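Local atomic coordinates of vascular protein tyrosine phosphatase 1 (Rattus norvegicus, PDB entry 3I36), a protein that probably removes phosphate from phosphotyrosine residues of target proteins, through the catalytic domain of a receptor-type protein tyrosine phosphatase held in this chain. Residues E49-L60 / Y273-M281; A256-I264 / L296-Q307. All coordinates share one frame; numbering follows the deposited sequence. Where two conformers were deposited one is given.

Overall arrangement
Both contacts join helices of the protein tyrosine phosphatase domain. Contact 1 sets the end of helix 28-53 and the turns after it on helix 272-280. Contact 2 pairs helix 249-267 with helix 290-305. Their segments alternate along the chain, in the order 49-60, 256-264, 273-281, 296-307. The centres of the two contacts lie about 19 Å apart. Helix 272-280 joins the two: D278 makes a salt bridge to R259, and I275 packs on L260. Helix 249-267 starts at G249, in the run C244 to R250 that probably forms the substrate-binding loop. The contacts thus tie the N-terminal helix and the C-terminal helix to the helices that follow this loop.

Contact 1. Residues E49-L60 / Y273-M281; sequences EYEDLKLIGISL and YGIVYDLRM
Helix 49-53 runs nearly parallel to helix 273-280, with 22° between their directions. Along the two segments E49, L53 and G57 lie nearest to Y273, Y277 and M281. In this protein tyrosine phosphatase domain the pair joins the N-terminal helix, and the turns after it, to helix 272-280. L53 is a knob in the hole formed by Y273, V276, Y277 and R280. Its CD2 lies over one face of the Y273 ring, 3.8 Å from the centroid, while CD1 presses on V276 CG1. E49 O meets the edge of the Y273 ring in its plane. I56 CG2 sits over the centre of the Y277 ring, 3.5 Å from the centroid; a chi1 of -54° turns CG1 beside the backbone N and this methyl opposite to it. Replacing Y277 by alanine removes the ring, and is likely to leave I56 CG2 and CD1 without the surface they rest on, with a gap beneath the turn. At G57 a side chain would collide with R280 O. The R280 guanidinium stands almost perpendicular to the Y50 ring. R280 NE bonds M286 O, and V287 O takes bonds from both Y50 OH and R280 NH2. The Y50 side chain is about 5 Å from that of Q288, a probable substrate-binding residue. Water 1, over the Y50 ring centre, donates to Y50 O and accepts from R280 NH1, both at 2.8 Å.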
loop_
_atom_site.group_PDB
_atom_site.type_symbol
_atom_site.label_atom_id
_atom_site.label_comp_id
_atom_site.label_asym_id
_atom_site.label_seq_id
_atom_site.Cartn_x
_atom_site.Cartn_y
_atom_site.Cartn_z
ATOM N N GLU A 49 -15.351 10.736 12.193
ATOM C CA GLU A 49 -14.838 9.371 12.172
ATOM C C GLU A 49 -13.333 9.425 12.032
ATOM O O GLU A 49 -12.600 8.723 12.724
ATOM C CB GLU A 49 -15.428 8.593 10.999
ATOM C CG GLU A 49 -16.854 8.183 11.211
ATOM C CD GLU A 49 -17.421 7.451 10.016
ATOM O OE1 GLU A 49 -18.657 7.349 9.931
ATOM O OE2 GLU A 49 -16.631 6.987 9.166
ATOM N N TYR A 50 -12.878 10.275 11.119
ATOM C CA TYR A 50 -11.469 10.348 10.815
ATOM C C TYR A 50 -10.696 10.911 12.005
ATOM O O TYR A 50 -9.591 10.468 12.303
ATOM C CB TYR A 50 -11.257 11.203 9.567
ATOM C CG TYR A 50 -9.853 11.120 9.066
ATOM C CD1 TYR A 50 -9.378 9.957 8.471
ATOM C CD2 TYR A 50 -8.993 12.197 9.202
ATOM C CE1 TYR A 50 -8.075 9.877 8.021
ATOM C CE2 TYR A 50 -7.703 12.129 8.757
ATOM C CZ TYR A 50 -7.247 10.966 8.172
ATOM O OH TYR A 50 -5.961 10.916 7.738
ATOM N N GLU A 51 -11.291 11.875 12.698
ATOM C CA GLU A 51 -10.666 12.439 13.889
ATOM C C GLU A 51 -10.559 11.382 14.976
ATOM O O GLU A 51 -9.580 11.329 15.725
ATOM C CB GLU A 51 -11.463 13.640 14.399
ATOM C CG GLU A 51 -11.020 14.147 15.766
ATOM C CD GLU A 51 -9.638 14.784 15.751
ATOM O OE1 GLU A 51 -9.080 15.016 14.656
ATOM O OE2 GLU A 51 -9.108 15.056 16.846
ATOM N N ASP A 52 -11.561 10.518 15.045
ATOM C CA ASP A 52 -11.556 9.413 16.010
ATOM C C ASP A 52 -10.429 8.435 15.746
ATOM O O ASP A 52 -9.974 7.738 16.649
ATOM C CB ASP A 52 -12.879 8.658 15.957
ATOM C CG ASP A 52 -13.959 9.341 16.747
ATOM O OD1 ASP A 52 -13.631 10.260 17.531
ATOM O OD2 ASP A 52 -15.131 8.957 16.585
ATOM N N LEU A 53 -9.992 8.381 14.496
ATOM C CA LEU A 53 -8.888 7.516 14.118
ATOM C C LEU A 53 -7.526 8.140 14.433
ATOM O O LEU A 53 -6.507 7.450 14.424
ATOM C CB LEU A 53 -8.972 7.204 12.626
ATOM C CG LEU A 53 -10.123 6.263 12.241
ATOM C CD1 LEU A 53 -10.257 6.198 10.738
ATOM C CD2 LEU A 53 -9.889 4.877 12.828
ATOM N N LYS A 54 -7.521 9.434 14.723
ATOM C CA LYS A 54 -6.280 10.202 14.738
ATOM C C LYS A 54 -5.156 9.569 15.557
ATOM O O LYS A 54 -4.005 9.506 15.116
ATOM C CB LYS A 54 -6.539 11.630 15.240
ATOM C CG LYS A 54 -5.332 12.544 15.102
ATOM C CD LYS A 54 -5.658 13.994 15.490
ATOM C CE LYS A 54 -6.111 14.093 16.933
ATOM N NZ LYS A 54 -6.478 15.491 17.310
ATOM N N LEU A 55 -5.493 9.106 16.752
ATOM C CA LEU A 55 -4.481 8.645 17.699
ATOM C C LEU A 55 -4.293 7.145 17.640
ATOM O O LEU A 55 -3.495 6.578 18.390
ATOM C CB LEU A 55 -4.852 9.042 19.121
ATOM C CG LEU A 55 -5.121 10.530 19.333
ATOM C CD1 LEU A 55 -5.532 10.775 20.784
ATOM C CD2 LEU A 55 -3.896 11.338 18.993
ATOM N N ILE A 56 -5.020 6.486 16.753
ATOM C CA ILE A 56 -4.931 5.041 16.739
ATOM C C ILE A 56 -3.547 4.547 16.340
ATOM O O ILE A 56 -3.015 4.911 15.281
ATOM C CB ILE A 56 -5.972 4.399 15.837
ATOM C CG1 ILE A 56 -7.379 4.898 16.216
ATOM C CG2 ILE A 56 -5.878 2.882 15.950
ATOM C CD1 ILE A 56 -7.704 4.798 17.696
ATOM N N GLY A 57 -2.990 3.693 17.195
ATOM C CA GLY A 57 -1.725 3.029 16.936
ATOM C C GLY A 57 -0.498 3.869 17.256
ATOM O O GLY A 57 0.613 3.351 17.284
ATOM N N ILE A 58 -0.676 5.157 17.515
ATOM C CA ILE A 58 0.510 6.019 17.562
ATOM C C ILE A 58 1.424 5.781 18.762
ATOM O O ILE A 58 2.581 6.203 18.761
ATOM C CB ILE A 58 0.161 7.506 17.421
ATOM C CG1 ILE A 58 -0.559 8.011 18.673
ATOM C CG2 ILE A 58 -0.661 7.723 16.137
ATOM C CD1 ILE A 58 -0.583 9.532 18.778
ATOM N N SER A 59 0.911 5.105 19.780
ATOM C CA SER A 59 1.744 4.775 20.929
ATOM C C SER A 59 2.422 3.415 20.763
ATOM O O SER A 59 3.076 2.940 21.680
ATOM C CB SER A 59 0.930 4.801 22.229
ATOM O OG SER A 59 -0.002 3.745 22.253
ATOM N N LEU A 60 2.255 2.777 19.603
ATOM C CA LEU A 60 2.924 1.504 19.369
ATOM C C LEU A 60 4.398 1.805 19.195
ATOM O O LEU A 60 4.749 2.723 18.453
ATOM C CB LEU A 60 2.401 0.824 18.111
ATOM C CG LEU A 60 1.006 0.211 18.253
ATOM C CD1 LEU A 60 0.458 -0.095 16.866
ATOM C CD2 LEU A 60 1.107 -1.053 19.089
ATOM N N TYR A 273 -14.216 2.530 8.825
ATOM C CA TYR A 273 -13.602 2.919 10.076
ATOM C C TYR A 273 -12.774 1.756 10.620
ATOM O O TYR A 273 -11.623 1.931 10.991
ATOM C CB TYR A 273 -14.667 3.331 11.081
ATOM C CG TYR A 273 -14.075 3.808 12.383
ATOM C CD1 TYR A 273 -13.799 5.152 12.585
ATOM C CD2 TYR A 273 -13.785 2.915 13.398
ATOM C CE1 TYR A 273 -13.256 5.594 13.766
ATOM C CE2 TYR A 273 -13.240 3.346 14.590
ATOM C CZ TYR A 273 -12.978 4.686 14.764
ATOM O OH TYR A 273 -12.437 5.123 15.946
ATOM N N GLY A 274 -13.372 0.572 10.654
ATOM C CA GLY A 274 -12.713 -0.614 11.180
ATOM C C GLY A 274 -11.489 -0.980 10.367
ATOM O O GLY A 274 -10.463 -1.399 10.907
ATOM N N ILE A 275 -11.587 -0.809 9.060
ATOM C CA ILE A 275 -10.448 -1.087 8.212
ATOM C C ILE A 275 -9.328 -0.104 8.498
ATOM O O ILE A 275 -8.194 -0.506 8.725
ATOM C CB ILE A 275 -10.831 -1.028 6.731
ATOM C CG1 ILE A 275 -11.697 -2.244 6.402
ATOM C CG2 ILE A 275 -9.576 -1.032 5.850
ATOM C CD1 ILE A 275 -12.469 -2.097 5.097
ATOM N N VAL A 276 -9.637 1.186 8.495
ATOM C CA VAL A 276 -8.574 2.167 8.652
ATOM C C VAL A 276 -7.987 2.022 10.035
ATOM O O VAL A 276 -6.782 2.113 10.212
ATOM C CB VAL A 276 -9.057 3.605 8.405
ATOM C CG1 VAL A 276 -7.919 4.604 8.682
ATOM C CG2 VAL A 276 -9.569 3.720 6.952
ATOM N N TYR A 277 -8.848 1.782 11.015
ATOM C CA TYR A 277 -8.380 1.529 12.371
ATOM C C TYR A 277 -7.329 0.419 12.371
ATOM O O TYR A 277 -6.218 0.567 12.906
ATOM C CB TYR A 277 -9.552 1.118 13.242
ATOM C CG TYR A 277 -9.212 1.095 14.702
ATOM C CD1 TYR A 277 -9.670 2.096 15.551
ATOM C CD2 TYR A 277 -8.441 0.069 15.239
ATOM C CE1 TYR A 277 -9.362 2.081 16.895
ATOM C CE2 TYR A 277 -8.128 0.047 16.587
ATOM C CZ TYR A 277 -8.595 1.059 17.404
ATOM O OH TYR A 277 -8.284 1.053 18.740
ATOM N N ASP A 278 -7.693 -0.696 11.768
ATOM C CA ASP A 278 -6.785 -1.819 11.626
ATOM C C ASP A 278 -5.484 -1.399 10.926
ATOM O O ASP A 278 -4.392 -1.718 11.381
ATOM C CB ASP A 278 -7.474 -2.908 10.820
ATOM C CG ASP A 278 -6.684 -4.187 10.786
ATOM O OD1 ASP A 278 -6.061 -4.546 11.807
ATOM O OD2 ASP A 278 -6.720 -4.839 9.736
ATOM N N LEU A 279 -5.601 -0.679 9.822
ATOM C CA LEU A 279 -4.403 -0.200 9.141
ATOM C C LEU A 279 -3.538 0.620 10.080
ATOM O O LEU A 279 -2.327 0.416 10.144
ATOM C CB LEU A 279 -4.758 0.604 7.895
ATOM C CG LEU A 279 -5.520 -0.198 6.834
ATOM C CD1 LEU A 279 -5.765 0.700 5.630
ATOM C CD2 LEU A 279 -4.754 -1.457 6.442
ATOM N N ARG A 280 -4.158 1.536 10.816
ATOM C CA ARG A 280 -3.412 2.377 11.749
ATOM C C ARG A 280 -2.736 1.584 12.864
ATOM O O ARG A 280 -1.725 2.019 13.404
ATOM C CB ARG A 280 -4.319 3.413 12.395
ATOM C CG ARG A 280 -4.844 4.453 11.436
ATOM C CD ARG A 280 -3.780 5.470 11.051
ATOM N NE ARG A 280 -4.392 6.367 10.091
ATOM C CZ ARG A 280 -5.169 7.388 10.424
ATOM N NH1 ARG A 280 -5.381 7.673 11.706
ATOM N NH2 ARG A 280 -5.734 8.125 9.470
ATOM N N MET A 281 -3.301 0.439 13.216
ATOM C CA MET A 281 -2.682 -0.428 14.209
ATOM C C MET A 281 -1.466 -1.128 13.626
ATOM O O MET A 281 -0.740 -1.824 14.341
ATOM C CB MET A 281 -3.683 -1.465 14.724
ATOM C CG MET A 281 -4.742 -0.885 15.631
ATOM S SD MET A 281 -3.975 -0.179 17.092
ATOM C CE MET A 281 -3.131 -1.617 17.755
HETATM O O HOH W 1 -7.026 9.916 11.391
HETATM O O HOH W 2 -3.335 7.128 13.918
HETATM O O HOH W 3 -1.033 4.521 13.579
#

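Contact 2. Residues A256-I264 / L296-Q307; sequences AIDRLIYQI and LNQCVLDIIRAQ
L296 lays its two methyls against the start of segment 256-264. CD1 presses on A256 CB at 3.5 Å, and CD2 lies against I257 CG1 at 3.4 Å. Both carbon pairs are tighter than usual, so the helices fit closely here. With chi1 near -81° the leucine CG lies beside the backbone N, and an extended chi2 then takes the methyls to A256 and I257. I257 also extends CD1 to the sulfur of C299, with CD1 and SG 3.6 Å apart. One turn further on, L260 and V300 cross at about a right angle, and L260 CD1 meets V300 CG2 at 3.7 Å. These residues pair helix 249-267 with helix 290-305, the last helix of the protein tyrosine phosphatase domain. The axes of the two segments are 10.1 Å apart and run in the same general direction, inclined at 33°. The interface is almost wholly aliphatic, and no hydrogen bond crosses it. I303 CD1 touches I261 CG1, again tight at 3.4 Å. Its other branch, CG2, meets I264 CD1 at 3.7 Å. That same I264 methyl also approaches V300 CG1, so it is shared between two side chains one turn apart. V270 of strand 269-270 touches L260, I264 and V300, and thus packs on both helices. I257 touches L220 and I261 touches R224 and Y225, all of helix 218-231. Past the helix end the extended chain of Q307 lies near I264 CG2, but it is poorly ordered and the approach is doubtful.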
loop_
_atom_site.group_PDB
_atom_site.type_symbol
_atom_site.label_atom_id
_atom_site.label_comp_id
_atom_site.label_asym_id
_atom_site.label_seq_id
_atom_site.Cartn_x
_atom_site.Cartn_y
_atom_site.Cartn_z
ATOM N N ALA A 256 -7.221 -0.129 1.814
ATOM C CA ALA A 256 -8.569 -0.061 2.375
ATOM C C ALA A 256 -9.601 -0.340 1.296
ATOM O O ALA A 256 -10.567 -1.055 1.528
ATOM C CB ALA A 256 -8.822 1.306 3.012
ATOM N N ILE A 257 -9.400 0.215 0.105
ATOM C CA ILE A 257 -10.367 0.001 -0.963
ATOM C C ILE A 257 -10.442 -1.489 -1.278
ATOM O O ILE A 257 -11.514 -2.060 -1.486
ATOM C CB ILE A 257 -9.912 0.710 -2.237
ATOM C CG1 ILE A 257 -10.112 2.217 -2.103
ATOM C CG2 ILE A 257 -10.658 0.169 -3.449
ATOM C CD1 ILE A 257 -9.442 2.996 -3.231
ATOM N N ASP A 258 -9.290 -2.130 -1.308
ATOM C CA ASP A 258 -9.263 -3.551 -1.641
ATOM C C ASP A 258 -10.059 -4.326 -0.604
ATOM O O ASP A 258 -10.870 -5.208 -0.927
ATOM C CB ASP A 258 -7.827 -4.062 -1.693
ATOM C CG ASP A 258 -7.755 -5.546 -2.009
ATOM O OD1 ASP A 258 -8.173 -5.947 -3.113
ATOM O OD2 ASP A 258 -7.276 -6.307 -1.149
ATOM N N ARG A 259 -9.824 -3.986 0.652
ATOM C CA ARG A 259 -10.499 -4.653 1.742
ATOM C C ARG A 259 -11.996 -4.387 1.733
ATOM O O ARG A 259 -12.789 -5.296 1.962
ATOM C CB ARG A 259 -9.874 -4.232 3.060
ATOM C CG ARG A 259 -8.447 -4.744 3.188
ATOM C CD ARG A 259 -7.803 -4.262 4.464
ATOM N NE ARG A 259 -8.540 -4.700 5.642
ATOM C CZ ARG A 259 -8.081 -4.601 6.886
ATOM N NH1 ARG A 259 -6.870 -4.103 7.105
ATOM N NH2 ARG A 259 -8.829 -5.002 7.907
ATOM N N LEU A 260 -12.373 -3.139 1.467
ATOM C CA LEU A 260 -13.776 -2.765 1.409
ATOM C C LEU A 260 -14.492 -3.523 0.318
ATOM O O LEU A 260 -15.634 -3.936 0.488
ATOM C CB LEU A 260 -13.901 -1.273 1.138
ATOM C CG LEU A 260 -13.628 -0.468 2.397
ATOM C CD1 LEU A 260 -13.324 0.961 2.011
ATOM C CD2 LEU A 260 -14.844 -0.574 3.324
ATOM N N ILE A 261 -13.836 -3.690 -0.824
ATOM C CA ILE A 261 -14.494 -4.391 -1.921
ATOM C C ILE A 261 -14.781 -5.827 -1.527
ATOM O O ILE A 261 -15.882 -6.336 -1.757
ATOM C CB ILE A 261 -13.666 -4.336 -3.213
ATOM C CG1 ILE A 261 -13.622 -2.886 -3.738
ATOM C CG2 ILE A 261 -14.227 -5.305 -4.248
ATOM C CD1 ILE A 261 -12.601 -2.669 -4.870
ATOM N N TYR A 262 -13.811 -6.488 -0.905
ATOM C CA TYR A 262 -14.073 -7.852 -0.454
ATOM C C TYR A 262 -15.238 -7.888 0.522
ATOM O O TYR A 262 -16.103 -8.751 0.438
ATOM C CB TYR A 262 -12.865 -8.432 0.234
ATOM C CG TYR A 262 -11.838 -8.997 -0.705
ATOM C CD1 TYR A 262 -12.142 -10.072 -1.530
ATOM C CD2 TYR A 262 -10.551 -8.481 -0.740
ATOM C CE1 TYR A 262 -11.196 -10.605 -2.379
ATOM C CE2 TYR A 262 -9.590 -9.011 -1.577
ATOM C CZ TYR A 262 -9.916 -10.073 -2.398
ATOM O OH TYR A 262 -8.955 -10.607 -3.222
ATOM N N GLN A 263 -15.229 -6.951 1.459
ATOM C CA GLN A 263 -16.258 -6.820 2.485
ATOM C C GLN A 263 -17.628 -6.702 1.826
ATOM O O GLN A 263 -18.585 -7.379 2.181
ATOM C CB GLN A 263 -15.977 -5.533 3.261
ATOM C CG GLN A 263 -15.956 -5.638 4.766
ATOM C CD GLN A 263 -15.329 -4.404 5.407
ATOM O OE1 GLN A 263 -15.607 -3.269 5.008
ATOM N NE2 GLN A 263 -14.484 -4.621 6.401
ATOM N N ILE A 264 -17.712 -5.776 0.871
ATOM C CA ILE A 264 -18.949 -5.542 0.139
ATOM C C ILE A 264 -19.369 -6.818 -0.577
ATOM O O ILE A 264 -20.513 -7.251 -0.489
ATOM C CB ILE A 264 -18.758 -4.427 -0.918
ATOM C CG1 ILE A 264 -18.744 -3.052 -0.251
ATOM C CG2 ILE A 264 -19.860 -4.494 -1.984
ATOM C CD1 ILE A 264 -18.223 -1.955 -1.177
ATOM N N LEU A 296 -12.441 7.100 0.280
ATOM C CA LEU A 296 -12.740 5.682 0.502
ATOM C C LEU A 296 -14.219 5.489 0.556
ATOM O O LEU A 296 -14.781 4.555 -0.014
ATOM C CB LEU A 296 -12.209 5.220 1.849
ATOM C CG LEU A 296 -10.750 4.877 1.894
ATOM C CD1 LEU A 296 -10.432 4.380 3.290
ATOM C CD2 LEU A 296 -10.496 3.814 0.835
ATOM N N ASN A 297 -14.863 6.381 1.285
ATOM C CA ASN A 297 -16.292 6.287 1.396
ATOM C C ASN A 297 -16.914 6.518 0.035
ATOM O O ASN A 297 -17.890 5.868 -0.319
ATOM C CB ASN A 297 -16.779 7.260 2.446
ATOM C CG ASN A 297 -16.482 6.764 3.830
ATOM O OD1 ASN A 297 -15.422 7.050 4.403
ATOM N ND2 ASN A 297 -17.396 5.973 4.365
ATOM N N GLN A 298 -16.335 7.433 -0.736
ATOM C CA GLN A 298 -16.816 7.641 -2.102
ATOM C C GLN A 298 -16.677 6.355 -2.917
ATOM O O GLN A 298 -17.564 5.982 -3.697
ATOM C CB GLN A 298 -16.048 8.769 -2.787
ATOM C CG GLN A 298 -16.669 9.172 -4.128
ATOM C CD GLN A 298 -18.053 9.753 -3.945
ATOM O OE1 GLN A 298 -18.220 10.740 -3.227
ATOM N NE2 GLN A 298 -19.055 9.146 -4.590
ATOM N N CYS A 299 -15.547 5.681 -2.739
ATOM C CA CYS A 299 -15.310 4.410 -3.409
ATOM C C CYS A 299 -16.425 3.429 -3.094
ATOM O O CYS A 299 -17.022 2.850 -3.996
ATOM C CB CYS A 299 -13.955 3.831 -3.005
ATOM S SG CYS A 299 -12.592 4.669 -3.784
ATOM N N VAL A 300 -16.709 3.260 -1.808
ATOM C CA VAL A 300 -17.778 2.379 -1.379
ATOM C C VAL A 300 -19.090 2.774 -2.023
ATOM O O VAL A 300 -19.827 1.925 -2.516
ATOM C CB VAL A 300 -17.951 2.387 0.153
ATOM C CG1 VAL A 300 -19.167 1.571 0.549
ATOM C CG2 VAL A 300 -16.698 1.848 0.822
ATOM N N LEU A 301 -19.388 4.069 -2.016
ATOM C CA LEU A 301 -20.651 4.537 -2.571
ATOM C C LEU A 301 -20.730 4.193 -4.048
ATOM O O LEU A 301 -21.747 3.691 -4.540
ATOM C CB LEU A 301 -20.798 6.046 -2.366
ATOM C CG LEU A 301 -22.141 6.639 -2.769
ATOM C CD1 LEU A 301 -23.226 6.098 -1.859
ATOM C CD2 LEU A 301 -22.080 8.175 -2.720
ATOM N N ASP A 302 -19.642 4.457 -4.757
ATOM C CA ASP A 302 -19.604 4.219 -6.191
ATOM C C ASP A 302 -19.719 2.732 -6.519
ATOM O O ASP A 302 -20.384 2.351 -7.480
ATOM C CB ASP A 302 -18.328 4.808 -6.787
ATOM C CG ASP A 302 -18.296 6.323 -6.687
ATOM O OD1 ASP A 302 -19.346 6.911 -6.362
ATOM O OD2 ASP A 302 -17.234 6.922 -6.936
ATOM N N ILE A 303 -19.076 1.899 -5.710
ATOM C CA ILE A 303 -19.125 0.460 -5.906
ATOM C C ILE A 303 -20.541 -0.042 -5.704
ATOM O O ILE A 303 -21.071 -0.796 -6.516
ATOM C CB ILE A 303 -18.186 -0.250 -4.924
ATOM C CG1 ILE A 303 -16.740 0.063 -5.291
ATOM C CG2 ILE A 303 -18.457 -1.754 -4.912
ATOM C CD1 ILE A 303 -15.741 -0.337 -4.257
ATOM N N ILE A 304 -21.152 0.394 -4.611
ATOM C CA ILE A 304 -22.526 0.042 -4.299
ATOM C C ILE A 304 -23.482 0.515 -5.395
ATOM O O ILE A 304 -24.319 -0.247 -5.877
ATOM C CB ILE A 304 -22.929 0.645 -2.947
ATOM C CG1 ILE A 304 -22.244 -0.134 -1.820
ATOM C CG2 ILE A 304 -24.434 0.635 -2.778
ATOM C CD1 ILE A 304 -22.315 0.546 -0.466
ATOM N N ARG A 305 -23.355 1.777 -5.780
ATOM C CA ARG A 305 -24.155 2.319 -6.871
ATOM C C ARG A 305 -23.912 1.584 -8.182
ATOM O O ARG A 305 -24.825 1.431 -8.990
ATOM C CB ARG A 305 -23.858 3.804 -7.074
ATOM C CG ARG A 305 -24.427 4.719 -6.017
ATOM C CD ARG A 305 -24.017 6.146 -6.321
ATOM N NE ARG A 305 -24.627 7.108 -5.409
ATOM C CZ ARG A 305 -24.363 8.412 -5.418
ATOM N NH1 ARG A 305 -23.494 8.908 -6.291
ATOM N NH2 ARG A 305 -24.964 9.222 -4.553
ATOM N N ALA A 306 -22.674 1.158 -8.410
ATOM C CA ALA A 306 -22.333 0.481 -9.660
ATOM C C ALA A 306 -22.772 -0.979 -9.612
ATOM O O ALA A 306 -22.591 -1.726 -10.575
ATOM C CB ALA A 306 -20.841 0.592 -9.961
ATOM N N GLN A 307 -23.337 -1.378 -8.475
ATOM C CA GLN A 307 -24.021 -2.657 -8.369
ATOM C C GLN A 307 -25.456 -2.430 -8.839
ATOM O O GLN A 307 -26.384 -2.363 -8.031
ATOM C CB GLN A 307 -23.973 -3.195 -6.933
ATOM C CG GLN A 307 -22.571 -3.615 -6.485
ATOM C CD GLN A 307 -22.511 -4.157 -5.057
ATOM O OE1 GLN A 307 -23.377 -3.882 -4.227
ATOM N NE2 GLN A 307 -21.470 -4.929 -4.770
#